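Local coordinates for uncharacterized protein (Desulfovibrio piger, PDB 4LG3) that is of unknown function but belongs to the DUF4875 family and folds into a mixed beta sheet with a long helix packed on it and further helices at one end, at residues K103-S106 with D110-W113; E6-A11 with I43-S48; T13-Y18 with Q69-A74; Q55-V60 with E175-E180; C132-M137 with V167-V172. One frame throughout, in Å; residues are numbered along the deposited sequence.

Overall arrangement
Interactions 2, 3 and 4 gather round one mixed sheet: strand 10-18 serves interactions 2 and 3, helix 53-71 interactions 3 and 4. Interactions 2 and 4, with centres about 15 Å apart, touch where Gln8 N meets Thr59 OG1. Along the chain the segments of interactions 2 and 3 alternate, as do those of 3 and 4; interactions 1 and 5 follow one another inside the span closed by interaction 4. Interaction 1 touches interaction 4 through Gln179. Interactions 2 to 4 bring the N-terminal strand, strand 42-44, the long helix and the C-terminal segment together round the sheet; interaction 5 sits apart among the helices, its centre about 34 Å from that of interaction 1.

Interaction 1: K103-S106 with D110-W113; sequences KGVS and DWTW. With SO4 (sulfate ion), chain D.
Gly104 sets its CA over one face of the Trp111 indole. That CA stands 3.5 Å from the centroid of the Trp111 six-membered ring, a CH-pi contact made almost squarely over the face. Val105 extends the packing: its CG2 branch runs alongside the indole, 3.9 Å from Trp111 CH2, and its backbone N also approaches the benzene half of the ring obliquely. The backbones are joined by one hydrogen bond, from Gly104 N to Trp111 O at 3.1 Å, lying in the carbonyl plane with a moderately bent N-H...O angle of 142°. Both segments belong to the long connection of a beta hairpin, between the antiparallel strands 92-98 and 113-118, and the contact folds this loop back on itself just before the second strand begins. The indole is brought over Gly104 by a chi1 of 55°, which places Trp111 CG between the backbone N and the carbonyl carbon. Further out, Gly104 O accepts a hydrogen bond from Arg24 NH2, while Trp111 also packs on Thr97 of strand 92-98. Two residues along, Trp113 stacks with Tyr98, and its NE1 sends a nearly straight bond (171°) to O3 of a sulfate ion, 2.9 Å away at the ring edge; Tyr98 OH binds the same ion, probably a relic of the crystallisation liquor.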
# COMPACT_ATOMS: atom_id res chain seq x y z
N LYS A 103 -15.78 13.78 -12.15
CA LYS A 103 -16.99 13.84 -11.32
C LYS A 103 -16.87 13.03 -10.01
O LYS A 103 -17.86 12.74 -9.36
CB LYS A 103 -18.21 13.36 -12.12
CG LYS A 103 -18.63 14.32 -13.22
CD LYS A 103 -19.63 13.69 -14.19
CE LYS A 103 -19.78 14.52 -15.45
NZ LYS A 103 -20.86 14.03 -16.34
N GLY A 104 -15.64 12.72 -9.63
CA GLY A 104 -15.32 12.01 -8.40
C GLY A 104 -15.94 10.65 -8.19
O GLY A 104 -16.18 9.90 -9.13
N VAL A 105 -16.20 10.32 -6.92
CA VAL A 105 -16.83 9.06 -6.53
C VAL A 105 -18.37 9.15 -6.76
O VAL A 105 -18.96 8.23 -7.33
CB VAL A 105 -16.48 8.70 -5.07
CG1 VAL A 105 -17.31 7.52 -4.58
CG2 VAL A 105 -14.99 8.40 -4.92
N SER A 106 -19.00 10.26 -6.33
CA SER A 106 -20.46 10.45 -6.41
C SER A 106 -21.04 10.63 -7.82
O SER A 106 -22.20 10.26 -8.05
CB SER A 106 -20.87 11.66 -5.59
OG SER A 106 -20.42 12.87 -6.18
N ASP A 110 -16.28 17.41 -8.26
CA ASP A 110 -15.57 18.16 -9.29
C ASP A 110 -14.07 17.91 -9.15
O ASP A 110 -13.29 18.82 -8.84
CB ASP A 110 -15.92 19.67 -9.22
CG ASP A 110 -15.27 20.51 -10.29
OD1 ASP A 110 -15.37 20.14 -11.49
OD2 ASP A 110 -14.62 21.53 -9.94
N TRP A 111 -13.67 16.65 -9.34
CA TRP A 111 -12.26 16.26 -9.28
C TRP A 111 -12.03 15.02 -10.09
O TRP A 111 -12.94 14.21 -10.25
CB TRP A 111 -11.75 16.08 -7.84
CG TRP A 111 -12.51 15.11 -6.97
CD1 TRP A 111 -13.39 15.43 -5.98
CD2 TRP A 111 -12.33 13.69 -6.91
NE1 TRP A 111 -13.81 14.29 -5.33
CE2 TRP A 111 -13.15 13.21 -5.86
CE3 TRP A 111 -11.53 12.77 -7.61
CZ2 TRP A 111 -13.23 11.85 -5.53
CZ3 TRP A 111 -11.62 11.42 -7.30
CH2 TRP A 111 -12.46 10.97 -6.27
N THR A 112 -10.78 14.87 -10.55
CA THR A 112 -10.30 13.74 -11.35
C THR A 112 -9.41 12.87 -10.46
O THR A 112 -9.46 11.65 -10.54
CB THR A 112 -9.60 14.27 -12.61
OG1 THR A 112 -10.48 15.20 -13.25
CG2 THR A 112 -9.20 13.15 -13.59
N TRP A 113 -8.59 13.51 -9.62
CA TRP A 113 -7.68 12.83 -8.71
C TRP A 113 -7.94 13.27 -7.26
O TRP A 113 -8.16 14.45 -7.00
CB TRP A 113 -6.21 13.06 -9.11
CG TRP A 113 -5.83 12.40 -10.40
CD1 TRP A 113 -5.87 12.95 -11.65
CD2 TRP A 113 -5.35 11.05 -10.57
NE1 TRP A 113 -5.45 12.03 -12.59
CE2 TRP A 113 -5.10 10.87 -11.95
CE3 TRP A 113 -5.10 9.99 -9.69
CZ2 TRP A 113 -4.64 9.65 -12.47
CZ3 TRP A 113 -4.64 8.78 -10.20
CH2 TRP A 113 -4.42 8.62 -11.57
S SO4 D . -6.04 12.89 -16.63
O1 SO4 D . -5.17 12.60 -17.78
O2 SO4 D . -7.17 11.96 -16.66
O3 SO4 D . -5.26 12.78 -15.38
O4 SO4 D . -6.56 14.26 -16.74

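Interaction 2: E6-A11 with I43-S48; sequences EAQFFA and IARRDS. With SO4 (sulfate ion), chain E.
Gln8 and Arg45 meet through their polar ends alone. Arg45 NH1 donates to Gln8 OE1 at 3.0 Å, landing on a lone pair in the carbonyl plane of the amide, with OE1 also close to the guanidinium plane; the two flat groups are nonetheless turned 36° apart. Arg45 gets there by stretching out: CG is anti to the backbone N (chi1 -173°) and the chain runs extended to NE, which itself makes a weak bond back to Asp47 O. Gln8 does the reverse. Its chain bends at chi2 (-62°), folding the amide round until NE2 reaches Glu6 O at 3.1 Å, a bond consistent with OE1 being turned toward Arg45. Water 1 bridges Gln8 OE1 and Arg45 NH2, at 2.9 Å from the latter, closing a small ring with the direct bond. Water 2 links Phe9 O, at 3.0 Å, to Arg45 NH1. The contact joins the loop leading into strand 10-18 to the loop leaving strand 42-44, both beside strand 26-36. Since the amide carries no charge, the bond to Gln8 is not a salt bridge: the Arg45 cation is solvated here by neutral acceptors, chiefly the amide oxygen and two waters, as suits a partly hydrated surface contact.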
# COMPACT_ATOMS: atom_id res chain seq x y z
N GLU A 6 9.38 7.49 -12.41
CA GLU A 6 8.59 6.53 -13.17
C GLU A 6 7.97 5.45 -12.25
O GLU A 6 8.45 5.22 -11.14
CB GLU A 6 9.47 5.88 -14.26
CG GLU A 6 8.69 5.44 -15.49
CD GLU A 6 9.05 4.04 -15.97
OE1 GLU A 6 9.99 3.92 -16.78
OE2 GLU A 6 8.39 3.07 -15.52
N ALA A 7 6.91 4.80 -12.74
CA ALA A 7 6.17 3.78 -12.03
C ALA A 7 7.02 2.52 -11.83
O ALA A 7 7.81 2.14 -12.71
CB ALA A 7 4.90 3.44 -12.78
N GLN A 8 6.85 1.90 -10.67
CA GLN A 8 7.56 0.67 -10.31
C GLN A 8 6.73 -0.55 -10.70
O GLN A 8 5.53 -0.41 -10.90
CB GLN A 8 7.83 0.64 -8.81
CG GLN A 8 8.57 1.87 -8.30
CD GLN A 8 9.92 1.98 -8.94
OE1 GLN A 8 10.83 1.19 -8.66
NE2 GLN A 8 10.05 2.92 -9.87
N PHE A 9 7.38 -1.73 -10.83
CA PHE A 9 6.65 -2.97 -11.11
C PHE A 9 5.75 -3.33 -9.95
O PHE A 9 6.14 -3.25 -8.79
CB PHE A 9 7.58 -4.12 -11.43
CG PHE A 9 8.38 -3.90 -12.69
CD1 PHE A 9 7.76 -3.47 -13.86
CD2 PHE A 9 9.76 -4.11 -12.70
CE1 PHE A 9 8.50 -3.26 -15.02
CE2 PHE A 9 10.49 -3.92 -13.87
CZ PHE A 9 9.86 -3.50 -15.03
N PHE A 10 4.51 -3.67 -10.28
CA PHE A 10 3.55 -4.03 -9.27
C PHE A 10 2.76 -5.24 -9.71
O PHE A 10 2.79 -5.65 -10.86
CB PHE A 10 2.61 -2.83 -8.93
CG PHE A 10 1.64 -2.45 -10.03
CD1 PHE A 10 0.43 -3.14 -10.18
CD2 PHE A 10 1.91 -1.40 -10.90
CE1 PHE A 10 -0.44 -2.83 -11.22
CE2 PHE A 10 1.03 -1.07 -11.91
CZ PHE A 10 -0.14 -1.78 -12.07
N ALA A 11 2.05 -5.83 -8.76
CA ALA A 11 1.13 -6.94 -8.98
C ALA A 11 -0.07 -6.73 -8.06
O ALA A 11 0.10 -6.34 -6.91
CB ALA A 11 1.81 -8.26 -8.69
N ILE A 43 8.67 -11.91 -7.26
CA ILE A 43 8.49 -12.00 -5.82
C ILE A 43 8.14 -10.63 -5.28
O ILE A 43 8.39 -9.62 -5.95
CB ILE A 43 9.78 -12.57 -5.14
CG1 ILE A 43 11.02 -11.68 -5.43
CG2 ILE A 43 10.02 -14.05 -5.49
CD1 ILE A 43 12.19 -11.88 -4.57
N ALA A 44 7.63 -10.59 -4.05
CA ALA A 44 7.42 -9.33 -3.34
C ALA A 44 8.77 -8.65 -3.21
O ALA A 44 9.76 -9.33 -2.91
CB ALA A 44 6.82 -9.61 -1.98
N ARG A 45 8.86 -7.36 -3.53
CA ARG A 45 10.11 -6.60 -3.51
C ARG A 45 10.75 -6.68 -2.11
O ARG A 45 10.13 -6.31 -1.11
CB ARG A 45 9.88 -5.15 -3.94
CG ARG A 45 11.18 -4.39 -4.08
CD ARG A 45 11.07 -3.34 -5.10
NE ARG A 45 12.30 -2.58 -5.21
CZ ARG A 45 12.45 -1.53 -6.00
NH1 ARG A 45 11.44 -1.12 -6.77
NH2 ARG A 45 13.60 -0.87 -6.03
N ARG A 46 11.98 -7.22 -2.05
CA ARG A 46 12.74 -7.50 -0.85
C ARG A 46 13.05 -6.24 -0.03
O ARG A 46 13.00 -6.29 1.19
CB ARG A 46 14.03 -8.26 -1.20
CG ARG A 46 13.77 -9.65 -1.76
CD ARG A 46 15.02 -10.50 -1.78
NE ARG A 46 15.50 -10.74 -3.14
CZ ARG A 46 15.62 -11.95 -3.70
NH1 ARG A 46 15.29 -13.04 -3.02
NH2 ARG A 46 16.07 -12.06 -4.94
N ASP A 47 13.37 -5.12 -0.70
CA ASP A 47 13.71 -3.85 -0.07
C ASP A 47 13.28 -2.69 -0.96
O ASP A 47 13.74 -2.59 -2.08
CB ASP A 47 15.23 -3.80 0.22
CG ASP A 47 15.70 -2.74 1.22
OD1 ASP A 47 15.39 -1.55 1.02
OD2 ASP A 47 16.42 -3.11 2.18
N SER A 48 12.38 -1.83 -0.48
CA SER A 48 11.91 -0.66 -1.23
C SER A 48 12.39 0.69 -0.57
O SER A 48 11.90 1.76 -0.95
CB SER A 48 10.38 -0.68 -1.38
OG SER A 48 9.69 -0.91 -0.16
S SO4 E . 18.13 -11.73 -7.29
O1 SO4 E . 18.37 -11.78 -8.74
O2 SO4 E . 17.83 -13.07 -6.77
O3 SO4 E . 19.33 -11.21 -6.62
O4 SO4 E . 16.99 -10.83 -7.06
O HOH W 1 13.71 1.46 -7.80
O HOH W 2 8.93 -2.80 -7.65

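Interaction 3: T13-Y18 with Q69-A74; sequences TKESPY and QEKRAA
The salt bridge between Glu15 and Lys71 spans the surface where the long helix 53-71 nears its end beside strand 10-18, the strand that flanks 26-36 in the mixed sheet. It is a long one, with Lys71 NZ 3.6 Å from Glu15 OE1, and Lys71 CE almost as near at 3.8 Å from the same oxygen. The two side chains cross at about a right angle. Glu15 reaches straight out beyond CG, whereas Lys71 bends at chi2 (-64°), curling its chain before the last carbons straighten and carry NZ towards the carboxylate. Water 3 supplements the long direct pairing: it donates to Glu15 OE2 at 2.8 Å and accepts from Lys71 NZ at 3.3 Å, so the ammonium group deals with both oxygens, one directly and one through the water. Further partners of the carboxylate are two tyrosines, Tyr27 OH at OE1 and Tyr67 OH at OE2. With a hydroxyl at each oxygen and a lysine beside it, Glu15 is probably held firmly and in its charged form. Lys71 in turn packs on Tyr27, so this tyrosine from strand 26-36 touches both partners. Arg72 is the first residue to leave helical backbone angles, with positive phi. Just ahead of Glu15 the strand turns a corner at Thr13, where Thr13 and Lys14 both face Arg30: a classic beta bulge on the antiparallel pairing of strands 10-18 and 26-36.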
# COMPACT_ATOMS: atom_id res chain seq x y z
N THR A 13 -3.08 -7.70 -5.44
CA THR A 13 -3.28 -8.73 -4.41
C THR A 13 -4.76 -8.87 -4.12
O THR A 13 -5.19 -9.84 -3.48
CB THR A 13 -2.51 -8.40 -3.10
OG1 THR A 13 -2.97 -7.15 -2.61
CG2 THR A 13 -1.01 -8.38 -3.28
N LYS A 14 -5.53 -7.87 -4.55
CA LYS A 14 -6.97 -7.78 -4.33
C LYS A 14 -7.59 -6.81 -5.32
O LYS A 14 -7.05 -5.73 -5.53
CB LYS A 14 -7.27 -7.34 -2.87
CG LYS A 14 -8.72 -7.55 -2.47
CD LYS A 14 -8.96 -7.12 -1.05
CE LYS A 14 -10.38 -7.36 -0.64
NZ LYS A 14 -10.50 -7.26 0.83
N GLU A 15 -8.76 -7.19 -5.87
CA GLU A 15 -9.55 -6.43 -6.85
C GLU A 15 -11.02 -6.64 -6.59
O GLU A 15 -11.45 -7.79 -6.46
CB GLU A 15 -9.23 -6.88 -8.28
CG GLU A 15 -7.88 -6.46 -8.82
CD GLU A 15 -7.65 -6.93 -10.24
OE1 GLU A 15 -8.63 -7.26 -10.94
OE2 GLU A 15 -6.47 -6.97 -10.67
N SER A 16 -11.80 -5.57 -6.49
CA SER A 16 -13.25 -5.75 -6.28
C SER A 16 -14.05 -4.56 -6.77
O SER A 16 -13.66 -3.42 -6.53
CB SER A 16 -13.60 -6.05 -4.82
OG SER A 16 -12.96 -5.17 -3.92
N PRO A 17 -15.17 -4.82 -7.45
CA PRO A 17 -16.04 -3.72 -7.86
C PRO A 17 -17.00 -3.27 -6.75
O PRO A 17 -17.31 -4.04 -5.84
CB PRO A 17 -16.84 -4.32 -9.01
CG PRO A 17 -17.00 -5.76 -8.62
CD PRO A 17 -15.75 -6.13 -7.82
N TYR A 18 -17.48 -2.03 -6.88
CA TYR A 18 -18.50 -1.43 -6.02
C TYR A 18 -19.45 -0.66 -6.92
O TYR A 18 -19.05 0.26 -7.64
CB TYR A 18 -17.91 -0.57 -4.90
CG TYR A 18 -18.97 0.17 -4.11
CD1 TYR A 18 -19.79 -0.51 -3.21
CD2 TYR A 18 -19.18 1.53 -4.30
CE1 TYR A 18 -20.79 0.16 -2.50
CE2 TYR A 18 -20.18 2.20 -3.60
CZ TYR A 18 -20.97 1.52 -2.69
OH TYR A 18 -21.94 2.21 -2.00
N GLN A 69 -9.10 2.03 -17.63
CA GLN A 69 -9.12 1.61 -19.02
C GLN A 69 -9.55 0.12 -19.15
O GLN A 69 -10.47 -0.18 -19.91
CB GLN A 69 -7.71 1.83 -19.62
CG GLN A 69 -7.41 1.20 -20.99
CD GLN A 69 -7.52 2.16 -22.15
OE1 GLN A 69 -7.06 3.31 -22.10
NE2 GLN A 69 -8.11 1.67 -23.25
N GLU A 70 -8.91 -0.78 -18.41
CA GLU A 70 -9.12 -2.21 -18.49
C GLU A 70 -10.49 -2.64 -17.96
O GLU A 70 -11.13 -3.47 -18.60
CB GLU A 70 -7.99 -2.96 -17.77
CG GLU A 70 -8.20 -4.46 -17.60
CD GLU A 70 -8.47 -5.29 -18.84
OE1 GLU A 70 -7.77 -5.11 -19.87
OE2 GLU A 70 -9.35 -6.18 -18.76
N LYS A 71 -10.93 -2.12 -16.81
CA LYS A 71 -12.22 -2.54 -16.25
C LYS A 71 -13.37 -1.62 -16.68
O LYS A 71 -14.53 -1.89 -16.31
CB LYS A 71 -12.18 -2.65 -14.70
CG LYS A 71 -11.02 -3.47 -14.14
CD LYS A 71 -10.99 -4.93 -14.51
CE LYS A 71 -9.66 -5.54 -14.18
NZ LYS A 71 -9.67 -7.01 -14.37
N ARG A 72 -13.08 -0.54 -17.44
CA ARG A 72 -14.09 0.43 -17.88
C ARG A 72 -14.81 0.97 -16.65
O ARG A 72 -16.04 1.01 -16.59
CB ARG A 72 -15.06 -0.19 -18.92
CG ARG A 72 -14.41 -0.56 -20.25
CD ARG A 72 -15.42 -1.24 -21.17
NE ARG A 72 -15.50 -0.60 -22.49
CZ ARG A 72 -16.39 0.33 -22.83
NH1 ARG A 72 -17.29 0.75 -21.94
NH2 ARG A 72 -16.39 0.85 -24.05
N ALA A 73 -14.03 1.34 -15.63
CA ALA A 73 -14.57 1.87 -14.39
C ALA A 73 -14.64 3.40 -14.44
O ALA A 73 -13.77 4.04 -15.02
CB ALA A 73 -13.72 1.40 -13.21
N ALA A 74 -15.67 3.98 -13.82
CA ALA A 74 -15.81 5.43 -13.73
C ALA A 74 -14.89 5.98 -12.62
O ALA A 74 -14.43 7.12 -12.68
CB ALA A 74 -17.27 5.80 -13.45
O HOH W 3 -6.93 -8.31 -13.14

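Interaction 4: Q55-V60 with E175-E180; sequences QLAATV and EPFPQE
Gln55 O, two residues before the Ala57 that meets Phe177, is gripped twice by Thr59: the hydroxyl OG1 donates from 2.7 Å and the backbone N from 3.1 Å, reaching the carbonyl oxygen from opposite faces of its plane. The hydroxyl in addition accepts from Gln8 N, so Thr59 binds the N-terminal segment to the helix. The contact with 175-180 is wholly apolar. Ala57 CB points at the middle of the Phe177 ring, 3.6 Å from its centroid and just 6° off the normal, a CH-pi contact in which all six ring carbons lie at similar distances from the methyl group. A second touch comes from Val60, one turn further on, whose CG2 is 4.3 Å from Phe177 CE2, coming at the ring obliquely. Phe177 turns its ring to the helix with chi1 at 75°, the crowded position between backbone N and carbonyl carbon. The small alanine lets the aromatic ring lie close against the helix. Ala57 also packs on Trp181, and beyond Phe177 lie Leu116 and Ala118 of strand 113-118, to which its own segment is paired antiparallel. Val60 faces strands 75-81 and 92-98 through Ile78, Leu80, Ala94 and Ala96, so that the ring is lodged at the seam where helix 53-71 lies across the sheet and the C-terminal segment passes beside it.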
# COMPACT_ATOMS: atom_id res chain seq x y z
N GLN A 55 8.27 7.92 -7.05
CA GLN A 55 8.13 6.60 -7.67
C GLN A 55 6.93 5.84 -7.11
O GLN A 55 6.22 5.19 -7.87
CB GLN A 55 9.41 5.80 -7.49
CG GLN A 55 10.50 6.24 -8.45
CD GLN A 55 11.84 5.63 -8.14
OE1 GLN A 55 12.11 5.21 -7.02
NE2 GLN A 55 12.72 5.59 -9.12
N LEU A 56 6.67 5.96 -5.80
CA LEU A 56 5.52 5.34 -5.14
C LEU A 56 4.22 5.94 -5.68
O LEU A 56 3.29 5.20 -5.99
CB LEU A 56 5.60 5.48 -3.60
CG LEU A 56 6.80 4.77 -2.88
CD1 LEU A 56 6.83 5.14 -1.42
CD2 LEU A 56 6.74 3.26 -3.05
N ALA A 57 4.17 7.27 -5.83
CA ALA A 57 3.04 8.01 -6.39
C ALA A 57 2.81 7.62 -7.86
O ALA A 57 1.69 7.30 -8.24
CB ALA A 57 3.27 9.51 -6.27
N ALA A 58 3.89 7.59 -8.67
CA ALA A 58 3.83 7.22 -10.09
C ALA A 58 3.28 5.81 -10.28
O ALA A 58 2.61 5.56 -11.28
CB ALA A 58 5.20 7.33 -10.73
N THR A 59 3.54 4.90 -9.32
CA THR A 59 3.08 3.51 -9.35
C THR A 59 1.55 3.44 -9.21
O THR A 59 0.88 2.77 -10.01
CB THR A 59 3.82 2.70 -8.27
OG1 THR A 59 5.21 2.81 -8.51
CG2 THR A 59 3.44 1.20 -8.27
N VAL A 60 0.99 4.16 -8.22
CA VAL A 60 -0.45 4.16 -7.97
C VAL A 60 -1.18 4.94 -9.06
O VAL A 60 -2.27 4.52 -9.46
CB VAL A 60 -0.88 4.59 -6.52
CG1 VAL A 60 -0.47 3.53 -5.49
CG2 VAL A 60 -0.35 5.98 -6.14
N GLU A 175 2.18 10.53 3.53
CA GLU A 175 2.02 11.99 3.44
C GLU A 175 1.16 12.29 2.24
O GLU A 175 1.23 11.50 1.29
CB GLU A 175 3.38 12.70 3.22
CG GLU A 175 4.49 12.45 4.21
CD GLU A 175 5.76 13.19 3.82
OE1 GLU A 175 5.92 13.50 2.62
OE2 GLU A 175 6.57 13.50 4.72
N PRO A 176 0.49 13.46 2.13
CA PRO A 176 -0.16 13.78 0.84
C PRO A 176 0.90 13.94 -0.26
O PRO A 176 2.08 14.07 0.05
CB PRO A 176 -0.90 15.10 1.12
CG PRO A 176 -0.87 15.27 2.61
CD PRO A 176 0.33 14.56 3.10
N PHE A 177 0.50 13.88 -1.52
CA PHE A 177 1.44 14.12 -2.62
C PHE A 177 0.76 15.10 -3.57
O PHE A 177 -0.49 15.15 -3.60
CB PHE A 177 2.00 12.85 -3.30
CG PHE A 177 1.11 12.07 -4.24
CD1 PHE A 177 0.81 12.55 -5.52
CD2 PHE A 177 0.69 10.79 -3.90
CE1 PHE A 177 0.05 11.80 -6.40
CE2 PHE A 177 -0.09 10.03 -4.78
CZ PHE A 177 -0.40 10.55 -6.03
N PRO A 178 1.53 15.97 -4.27
CA PRO A 178 0.88 17.02 -5.06
C PRO A 178 0.09 16.52 -6.26
O PRO A 178 0.46 15.57 -6.94
CB PRO A 178 2.06 17.90 -5.51
CG PRO A 178 3.16 17.56 -4.60
CD PRO A 178 2.99 16.11 -4.30
N GLN A 179 -1.03 17.22 -6.50
CA GLN A 179 -1.98 17.03 -7.59
C GLN A 179 -1.28 17.12 -8.97
O GLN A 179 -1.67 16.40 -9.88
CB GLN A 179 -3.07 18.10 -7.45
CG GLN A 179 -4.22 18.02 -8.46
CD GLN A 179 -5.30 17.04 -8.07
OE1 GLN A 179 -5.54 16.75 -6.89
NE2 GLN A 179 -6.03 16.58 -9.08
N GLU A 180 -0.25 17.99 -9.10
CA GLU A 180 0.52 18.23 -10.33
C GLU A 180 1.32 16.98 -10.78
O GLU A 180 1.65 16.86 -11.97
CB GLU A 180 1.44 19.47 -10.21
CG GLU A 180 2.15 19.66 -8.87
CD GLU A 180 1.51 20.59 -7.85
OE1 GLU A 180 0.34 20.37 -7.46
OE2 GLU A 180 2.21 21.52 -7.39

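Interaction 5: C132-M137 with V167-V172; sequences CLWGEM and VMLNPV. With EDO (1,2-ethanediol), chain H.
Trp134 of helix 125-137 presents one face of its indole to Leu169, the two side chains crossing at about a right angle. The setting is the small helical part of the fold, where helix 125-137 lies against helix 149-160 and the loop 167-172, on its way to strand 175-176, passes over the indole. Leu169 CB does the central touching: it stands 3.9 Å from the centroid of the Trp134 five-membered ring and 3° off its normal, a CH-pi contact directly over the pyrrole half, though offset toward the rim of the whole indole. From there the leucine forks over the same half, its CD1 branch 4.0 Å from Trp134 CD1 and its CD2 branch 4.0 Å from Trp134 NE1. At the benzene end a different approach is used. Val167 CG1 comes in at the edge, near the ring plane, 4.2 Å from Trp134 CZ3, while the backbone of Met168, a selenomethionine in this crystal, passes obliquely near the same atom. Trp134 reaches the loop because CG is anti to the backbone N (chi1 -167°), which turns the indole toward loop 167-172. Leu152 of the neighbouring helix 149-160 also touches Trp134, and the loop is tied down by Gln131 NE2, bonded to Leu169 O. The polar atom of the indole, NE1, donates nearly straight, at 168°, to O1 of a 1,2-ethanediol molecule 3.0 Å away, a probable crystallisation additive that Arg138 NE binds as well.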
# COMPACT_ATOMS: atom_id res chain seq x y z
N CYS A 132 6.07 -8.55 9.03
CA CYS A 132 5.69 -9.94 8.81
C CYS A 132 5.58 -10.68 10.17
O CYS A 132 4.58 -11.37 10.40
CB CYS A 132 6.68 -10.62 7.87
SG CYS A 132 6.26 -12.34 7.49
N LEU A 133 6.58 -10.50 11.07
CA LEU A 133 6.56 -11.10 12.40
C LEU A 133 5.42 -10.54 13.22
O LEU A 133 4.69 -11.31 13.82
CB LEU A 133 7.89 -10.92 13.12
CG LEU A 133 9.12 -11.61 12.52
CD1 LEU A 133 10.34 -11.39 13.39
CD2 LEU A 133 8.89 -13.09 12.32
N TRP A 134 5.21 -9.20 13.18
CA TRP A 134 4.10 -8.49 13.83
C TRP A 134 2.77 -9.17 13.48
O TRP A 134 2.05 -9.59 14.38
CB TRP A 134 4.06 -7.01 13.40
CG TRP A 134 3.16 -6.16 14.25
CD1 TRP A 134 1.80 -6.05 14.15
CD2 TRP A 134 3.55 -5.35 15.37
NE1 TRP A 134 1.32 -5.21 15.13
CE2 TRP A 134 2.37 -4.77 15.89
CE3 TRP A 134 4.79 -5.03 15.96
CZ2 TRP A 134 2.39 -3.86 16.97
CZ3 TRP A 134 4.81 -4.15 17.04
CH2 TRP A 134 3.63 -3.58 17.54
N GLY A 135 2.51 -9.32 12.18
CA GLY A 135 1.30 -9.95 11.65
C GLY A 135 1.09 -11.40 12.06
O GLY A 135 -0.04 -11.80 12.34
N GLU A 136 2.17 -12.18 12.12
CA GLU A 136 2.15 -13.60 12.47
C GLU A 136 1.97 -13.88 13.94
O GLU A 136 1.37 -14.89 14.32
CB GLU A 136 3.46 -14.26 12.03
CG GLU A 136 3.51 -14.62 10.55
CD GLU A 136 4.76 -15.32 10.05
OE1 GLU A 136 5.66 -15.62 10.87
OE2 GLU A 136 4.83 -15.58 8.83
N MSE A 137 2.54 -13.00 14.78
CA MSE A 137 2.64 -13.20 16.23
C MSE A 137 1.61 -12.47 17.08
O MSE A 137 1.33 -12.95 18.19
CB MSE A 137 4.05 -12.75 16.69
CG MSE A 137 5.18 -13.63 16.15
SE MSE A 137 6.96 -13.01 16.65
CE MSE A 137 7.93 -14.25 15.61
N VAL A 167 11.45 -1.91 16.73
CA VAL A 167 10.31 -2.78 16.41
C VAL A 167 8.98 -1.98 16.41
O VAL A 167 8.55 -1.49 17.45
CB VAL A 167 10.24 -4.02 17.35
CG1 VAL A 167 8.98 -4.86 17.10
CG2 VAL A 167 11.48 -4.89 17.22
N MSE A 168 8.34 -1.89 15.24
CA MSE A 168 7.06 -1.24 15.01
C MSE A 168 6.48 -1.71 13.70
O MSE A 168 7.24 -2.09 12.79
CB MSE A 168 7.17 0.29 15.03
CG MSE A 168 8.00 0.86 13.89
SE MSE A 168 8.71 2.55 14.48
CE MSE A 168 10.12 1.91 15.61
N LEU A 169 5.14 -1.70 13.61
CA LEU A 169 4.44 -2.10 12.42
C LEU A 169 4.58 -1.03 11.33
O LEU A 169 4.81 -1.37 10.17
CB LEU A 169 2.95 -2.40 12.73
CG LEU A 169 2.01 -2.75 11.52
CD1 LEU A 169 2.47 -4.01 10.74
CD2 LEU A 169 0.58 -2.83 11.95
N ASN A 170 4.44 0.26 11.72
CA ASN A 170 4.46 1.38 10.80
C ASN A 170 5.70 2.29 11.06
O ASN A 170 5.60 3.26 11.83
CB ASN A 170 3.13 2.16 10.89
CG ASN A 170 2.62 2.67 9.56
OD1 ASN A 170 3.38 3.01 8.64
ND2 ASN A 170 1.31 2.74 9.44
N PRO A 171 6.86 1.98 10.41
CA PRO A 171 8.05 2.82 10.60
C PRO A 171 7.98 4.16 9.88
O PRO A 171 8.80 5.02 10.14
CB PRO A 171 9.19 1.97 9.99
CG PRO A 171 8.55 1.09 9.03
CD PRO A 171 7.12 0.87 9.47
N VAL A 172 7.05 4.31 8.93
CA VAL A 172 6.93 5.50 8.07
C VAL A 172 5.47 5.65 7.65
O VAL A 172 4.97 4.84 6.87
CB VAL A 172 7.87 5.39 6.81
CG1 VAL A 172 7.56 6.48 5.80
CG2 VAL A 172 9.35 5.45 7.17
C1 EDO H . -1.61 -3.37 16.96
O1 EDO H . -1.42 -4.33 15.89
C2 EDO H . -0.78 -2.03 16.75
O2 EDO H . -0.51 -1.72 15.35